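Local coordinates for methyltransferase domain-containing protein (Pyrococcus horikoshii, PDB 1VE3) that binds S-adenosylmethionine and is probably a SAM-dependent methyltransferase whose methyl acceptor is not known, at residues T103-I108 with V131-G136. Numbering follows the deposited sequence.
Sequences TFDYVI and VLKPSG
V131 meets F104 and T103 where helix 118-131 ends and the chain passes through the short strand 132-133 and a type I turn, K133 to G136, into strand 136-143 of a Rossmann-like methyltransferase fold. The carbonyl oxygen of V131 accepts two backbone bonds. F104 N reaches V131 O at 2.8 Å, with the N-H almost straight. T103 N reaches V131 O at 2.7 Å, but from above the carbonyl plane and with a more bent N-H. Two residues further on, K133 N donates to F104 O at 2.8 Å. The two bonds of F104, on either side of L132, make a short parallel bridge between F104 and L132. It lies at the start of strand 104-110, which runs next to 136-143 in the central sheet.

The side chains of F104 and V131 lie side by side and point the same way. The ring atom F104 CD2 touches V131 CB at 4.0 Å. F99 meets the F104 ring edge-to-face and also touches V131. L132 has CG anti to its backbone N (chi1 -154°), and its CD1 meets V107 CG2 at 3.4 Å, tighter than usual for two carbons. The side chain of V107 is about 11 Å from the bound S-adenosylmethionine, so the contact stands back from the cofactor.

K133 CG packs against F104 O at 3.2 Å, and the chain beyond CG is extended. This carries the amine to D105. The stronger polar partner of D105 is K41, whose backbone N bonds to OD2. K133 NZ and D105 OD1 form a salt bridge at 3.3 Å, and the hydrogen bond within it is weak.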
loop_
_atom_site.group_PDB
_atom_site.type_symbol
_atom_site.label_atom_id
_atom_site.label_comp_id
_atom_site.label_asym_id
_atom_site.label_seq_id
_atom_site.Cartn_x
_atom_site.Cartn_y
_atom_site.Cartn_z
ATOM N N THR A 103 -24.879 -19.032 9.234
ATOM C CA THR A 103 -24.785 -17.791 9.989
ATOM C C THR A 103 -24.374 -16.591 9.140
ATOM O O THR A 103 -24.764 -15.463 9.434
ATOM C CB THR A 103 -23.777 -17.931 11.150
ATOM O OG1 THR A 103 -24.322 -18.796 12.155
ATOM C CG2 THR A 103 -23.461 -16.571 11.760
ATOM N N PHE A 104 -23.614 -16.823 8.075
ATOM C CA PHE A 104 -23.132 -15.708 7.260
ATOM C C PHE A 104 -23.663 -15.557 5.843
ATOM O O PHE A 104 -24.107 -16.518 5.216
ATOM C CB PHE A 104 -21.601 -15.759 7.216
ATOM C CG PHE A 104 -20.962 -15.706 8.573
ATOM C CD1 PHE A 104 -20.722 -14.485 9.200
ATOM C CD2 PHE A 104 -20.638 -16.883 9.247
ATOM C CE1 PHE A 104 -20.169 -14.434 10.484
ATOM C CE2 PHE A 104 -20.084 -16.844 10.534
ATOM C CZ PHE A 104 -19.850 -15.613 11.150
ATOM N N ASP A 105 -23.615 -14.321 5.356
ATOM C CA ASP A 105 -24.036 -13.989 3.998
ATOM C C ASP A 105 -22.783 -14.011 3.127
ATOM O O ASP A 105 -22.855 -14.235 1.919
ATOM C CB ASP A 105 -24.646 -12.589 3.944
ATOM C CG ASP A 105 -25.967 -12.496 4.676
ATOM O OD1 ASP A 105 -26.940 -13.163 4.241
ATOM O OD2 ASP A 105 -26.022 -11.751 5.685
ATOM N N TYR A 106 -21.641 -13.757 3.764
ATOM C CA TYR A 106 -20.344 -13.740 3.090
ATOM C C TYR A 106 -19.251 -14.259 4.008
ATOM O O TYR A 106 -19.315 -14.122 5.227
ATOM C CB TYR A 106 -19.926 -12.325 2.675
ATOM C CG TYR A 106 -20.819 -11.614 1.698
ATOM C CD1 TYR A 106 -21.828 -10.766 2.143
ATOM C CD2 TYR A 106 -20.632 -11.758 0.324
ATOM C CE1 TYR A 106 -22.628 -10.072 1.246
ATOM C CE2 TYR A 106 -21.426 -11.069 -0.584
ATOM C CZ TYR A 106 -22.424 -10.225 -0.114
ATOM O OH TYR A 106 -23.218 -9.531 -1.002
ATOM N N VAL A 107 -18.239 -14.845 3.388
ATOM C CA VAL A 107 -17.077 -15.361 4.079
ATOM C C VAL A 107 -15.930 -15.054 3.136
ATOM O O VAL A 107 -15.906 -15.552 2.014
ATOM C CB VAL A 107 -17.162 -16.887 4.283
ATOM C CG1 VAL A 107 -15.829 -17.419 4.769
ATOM C CG2 VAL A 107 -18.258 -17.214 5.285
ATOM N N ILE A 108 -15.001 -14.207 3.570
ATOM C CA ILE A 108 -13.854 -13.870 2.734
ATOM C C ILE A 108 -12.638 -14.584 3.295
ATOM O O ILE A 108 -12.488 -14.724 4.514
ATOM C CB ILE A 108 -13.610 -12.342 2.672
ATOM C CG1 ILE A 108 -13.246 -11.798 4.057
ATOM C CG2 ILE A 108 -14.861 -11.658 2.149
ATOM C CD1 ILE A 108 -12.931 -10.304 4.069
ATOM N N VAL A 131 -21.265 -22.755 7.700
ATOM C CA VAL A 131 -21.623 -21.490 8.347
ATOM C C VAL A 131 -22.172 -20.455 7.360
ATOM O O VAL A 131 -22.626 -19.380 7.748
ATOM C CB VAL A 131 -20.406 -20.885 9.070
ATOM C CG1 VAL A 131 -19.864 -21.878 10.086
ATOM C CG2 VAL A 131 -19.327 -20.516 8.052
ATOM N N LEU A 132 -22.137 -20.792 6.081
ATOM C CA LEU A 132 -22.626 -19.891 5.050
ATOM C C LEU A 132 -24.105 -20.155 4.758
ATOM O O LEU A 132 -24.542 -21.309 4.703
ATOM C CB LEU A 132 -21.801 -20.101 3.782
ATOM C CG LEU A 132 -21.658 -18.977 2.766
ATOM C CD1 LEU A 132 -21.122 -17.732 3.441
ATOM C CD2 LEU A 132 -20.720 -19.431 1.660
ATOM N N LYS A 133 -24.882 -19.088 4.587
ATOM C CA LYS A 133 -26.291 -19.245 4.261
ATOM C C LYS A 133 -26.347 -19.754 2.825
ATOM O O LYS A 133 -25.519 -19.377 1.998
ATOM C CB LYS A 133 -27.024 -17.907 4.336
ATOM C CG LYS A 133 -27.168 -17.311 5.727
ATOM C CD LYS A 133 -27.985 -16.022 5.660
ATOM C CE LYS A 133 -28.053 -15.333 7.008
ATOM N NZ LYS A 133 -28.674 -13.982 6.896
ATOM N N PRO A 134 -27.327 -20.615 2.505
ATOM C CA PRO A 134 -27.409 -21.120 1.130
ATOM C C PRO A 134 -27.387 -19.996 0.088
ATOM O O PRO A 134 -26.931 -20.188 -1.037
ATOM C CB PRO A 134 -28.719 -21.923 1.126
ATOM C CG PRO A 134 -29.520 -21.312 2.268
ATOM C CD PRO A 134 -28.464 -21.085 3.319
ATOM N N SER A 135 -27.859 -18.814 0.468
ATOM C CA SER A 135 -27.871 -17.679 -0.458
ATOM C C SER A 135 -26.591 -16.855 -0.335
ATOM O O SER A 135 -26.424 -15.848 -1.026
ATOM C CB SER A 135 -29.070 -16.778 -0.171
ATOM O OG SER A 135 -29.015 -16.295 1.159
ATOM N N GLY A 136 -25.695 -17.296 0.548
ATOM C CA GLY A 136 -24.449 -16.586 0.784
ATOM C C GLY A 136 -23.373 -16.786 -0.262
ATOM O O GLY A 136 -23.562 -17.529 -1.226
#